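RNA-dependent RNA Polymerase (Bombyx mori cytoplasmic polyhedrosis virus, PDB 6TZ0) catalyses RNA-templated RNA synthesis, transcribing the double-stranded viral genome into plus strands and probably making the complementary minus strands after core assembly. Local coordinates at residues N326-Y331 / T731-A736. Residues are numbered along the deposited sequence; the frame is centred on the assembly and turned at random.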
loop_
_atom_site.group_PDB
_atom_site.type_symbol
_atom_site.label_atom_id
_atom_site.label_comp_id
_atom_site.label_asym_id
_atom_site.label_seq_id
_atom_site.Cartn_x
_atom_site.Cartn_y
_atom_site.Cartn_z
ATOM N N ASN A 326 -5.311 -37.477 4.872
ATOM C CA ASN A 326 -5.955 -37.046 3.640
ATOM C C ASN A 326 -7.455 -36.903 3.818
ATOM O O ASN A 326 -8.082 -36.096 3.124
ATOM C CB ASN A 326 -5.653 -38.019 2.507
ATOM C CG ASN A 326 -4.183 -38.102 2.201
ATOM O OD1 ASN A 326 -3.446 -37.147 2.419
ATOM N ND2 ASN A 326 -3.753 -39.229 1.653
ATOM N N ASP A 327 -8.037 -37.648 4.759
ATOM C CA ASP A 327 -9.454 -37.498 5.062
ATOM C C ASP A 327 -9.746 -36.127 5.648
ATOM O O ASP A 327 -10.699 -35.448 5.239
ATOM C CB ASP A 327 -9.902 -38.593 6.022
ATOM C CG ASP A 327 -9.893 -39.953 5.388
ATOM O OD1 ASP A 327 -9.941 -40.023 4.146
ATOM O OD2 ASP A 327 -9.876 -40.957 6.126
ATOM N N VAL A 328 -8.908 -35.694 6.591
ATOM C CA VAL A 328 -9.057 -34.385 7.205
ATOM C C VAL A 328 -8.792 -33.290 6.185
ATOM O O VAL A 328 -9.476 -32.261 6.184
ATOM C CB VAL A 328 -8.124 -34.276 8.423
ATOM C CG1 VAL A 328 -8.316 -32.954 9.147
ATOM C CG2 VAL A 328 -8.355 -35.437 9.346
ATOM N N ALA A 329 -7.852 -33.523 5.263
ATOM C CA ALA A 329 -7.576 -32.553 4.207
ATOM C C ALA A 329 -8.761 -32.389 3.262
ATOM O O ALA A 329 -9.108 -31.262 2.881
ATOM C CB ALA A 329 -6.335 -32.978 3.427
ATOM N N ASN A 330 -9.414 -33.498 2.907
ATOM C CA ASN A 330 -10.543 -33.435 1.986
ATOM C C ASN A 330 -11.755 -32.773 2.629
ATOM O O ASN A 330 -12.399 -31.914 2.006
ATOM C CB ASN A 330 -10.898 -34.836 1.497
ATOM C CG ASN A 330 -9.810 -35.446 0.645
ATOM O OD1 ASN A 330 -9.182 -34.768 -0.159
ATOM N ND2 ASN A 330 -9.582 -36.738 0.820
ATOM N N TYR A 331 -12.073 -33.136 3.879
ATOM C CA TYR A 331 -13.184 -32.467 4.551
ATOM C C TYR A 331 -12.879 -31.002 4.839
ATOM O O TYR A 331 -13.795 -30.173 4.842
ATOM C CB TYR A 331 -13.554 -33.154 5.858
ATOM C CG TYR A 331 -14.173 -34.514 5.737
ATOM C CD1 TYR A 331 -15.366 -34.689 5.062
ATOM C CD2 TYR A 331 -13.644 -35.598 6.420
ATOM C CE1 TYR A 331 -15.964 -35.924 4.984
ATOM C CE2 TYR A 331 -14.243 -36.841 6.361
ATOM C CZ TYR A 331 -15.399 -36.995 5.635
ATOM O OH TYR A 331 -16.003 -38.225 5.562
ATOM N N THR A 731 3.134 -31.253 4.104
ATOM C CA THR A 731 2.107 -31.322 3.074
ATOM C C THR A 731 1.421 -29.971 2.941
ATOM O O THR A 731 0.984 -29.396 3.940
ATOM C CB THR A 731 1.095 -32.422 3.420
ATOM O OG1 THR A 731 1.673 -33.714 3.195
ATOM C CG2 THR A 731 -0.198 -32.265 2.670
ATOM N N PHE A 732 1.329 -29.475 1.711
ATOM C CA PHE A 732 0.719 -28.185 1.411
ATOM C C PHE A 732 -0.775 -28.348 1.163
ATOM O O PHE A 732 -1.176 -28.993 0.192
ATOM C CB PHE A 732 1.413 -27.570 0.197
ATOM C CG PHE A 732 0.769 -26.321 -0.309
ATOM C CD1 PHE A 732 0.765 -25.170 0.456
ATOM C CD2 PHE A 732 0.218 -26.281 -1.580
ATOM C CE1 PHE A 732 0.187 -24.018 -0.015
ATOM C CE2 PHE A 732 -0.360 -25.129 -2.056
ATOM C CZ PHE A 732 -0.373 -23.999 -1.272
ATOM N N TRP A 733 -1.599 -27.767 2.040
ATOM C CA TRP A 733 -3.046 -27.703 1.831
ATOM C C TRP A 733 -3.345 -26.354 1.184
ATOM O O TRP A 733 -3.362 -25.323 1.855
ATOM C CB TRP A 733 -3.841 -27.862 3.127
ATOM C CG TRP A 733 -3.728 -29.187 3.844
ATOM C CD1 TRP A 733 -2.932 -30.238 3.519
ATOM C CD2 TRP A 733 -4.497 -29.608 4.981
ATOM N NE1 TRP A 733 -3.120 -31.267 4.405
ATOM C CE2 TRP A 733 -4.084 -30.909 5.306
ATOM C CE3 TRP A 733 -5.480 -28.999 5.767
ATOM C CZ2 TRP A 733 -4.620 -31.613 6.380
ATOM C CZ3 TRP A 733 -6.013 -29.702 6.825
ATOM C CH2 TRP A 733 -5.582 -30.990 7.123
ATOM N N GLY A 734 -3.577 -26.359 -0.121
ATOM C CA GLY A 734 -3.866 -25.124 -0.813
ATOM C C GLY A 734 -5.290 -24.646 -0.601
ATOM O O GLY A 734 -6.190 -25.405 -0.251
ATOM N N PHE A 735 -5.490 -23.351 -0.824
ATOM C CA PHE A 735 -6.764 -22.680 -0.565
ATOM C C PHE A 735 -7.357 -22.304 -1.924
ATOM O O PHE A 735 -7.082 -21.229 -2.458
ATOM C CB PHE A 735 -6.580 -21.439 0.323
ATOM C CG PHE A 735 -6.124 -21.730 1.736
ATOM C CD1 PHE A 735 -6.203 -23.001 2.285
ATOM C CD2 PHE A 735 -5.617 -20.705 2.520
ATOM C CE1 PHE A 735 -5.772 -23.242 3.576
ATOM C CE2 PHE A 735 -5.192 -20.938 3.812
ATOM C CZ PHE A 735 -5.270 -22.206 4.340
ATOM N N ALA A 736 -8.174 -23.198 -2.482
ATOM C CA ALA A 736 -8.730 -22.979 -3.810
ATOM C C ALA A 736 -9.872 -21.980 -3.820
ATOM O O ALA A 736 -10.214 -21.462 -4.888
ATOM C CB ALA A 736 -9.223 -24.292 -4.411
#
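Trp733 lays one face of its indole against the backbone of helix 325-339 at Ala329, whose methyl and alpha carbon both rest on the ring. Ala329 CB lies above the face, displaced toward the rim, 3.6 Å from Trp733 CE2 at the ring fusion. Ala329 CA lies 3.9 Å from the centroid of the six-membered ring and only 14° off its normal, a CH-pi contact made by the helix backbone itself. The small Ala329 side chain leaves the indole lying close to the helix backbone, with Ala329 CA and Trp733 CA 7.0 Å apart. Val328 adds a second, oblique contact at the far end of the indole: its CG1, anti to the backbone N (chi1 -176°), reaches Trp733 CH2 at 3.9 Å. The CB of Trp733 points toward the helix, and with CG anti to the carbonyl carbon (chi1 -64°) the indole lies flat against Ala329. Thr731 CG2 abuts the indole edge in the ring plane. All three touching residues are buried, and the contact rests on apolar and CH-pi packing. Beyond these residues, Ala329 O accepts a hydrogen bond from Tyr1047 OH, and Phe735 makes a cation-pi contact with Arg336, farther along the same helix. Trp733 lies on the short, weakly bonded strand 732-733, the outer strand of a three-stranded antiparallel sheet, and its backbone is hydrogen-bonded to Leu726 of the middle strand 725-727. The contact thus joins this small sheet to helix 325-339, while Val328 also packs on helix 257-264 and Tyr331 on helix 309-320.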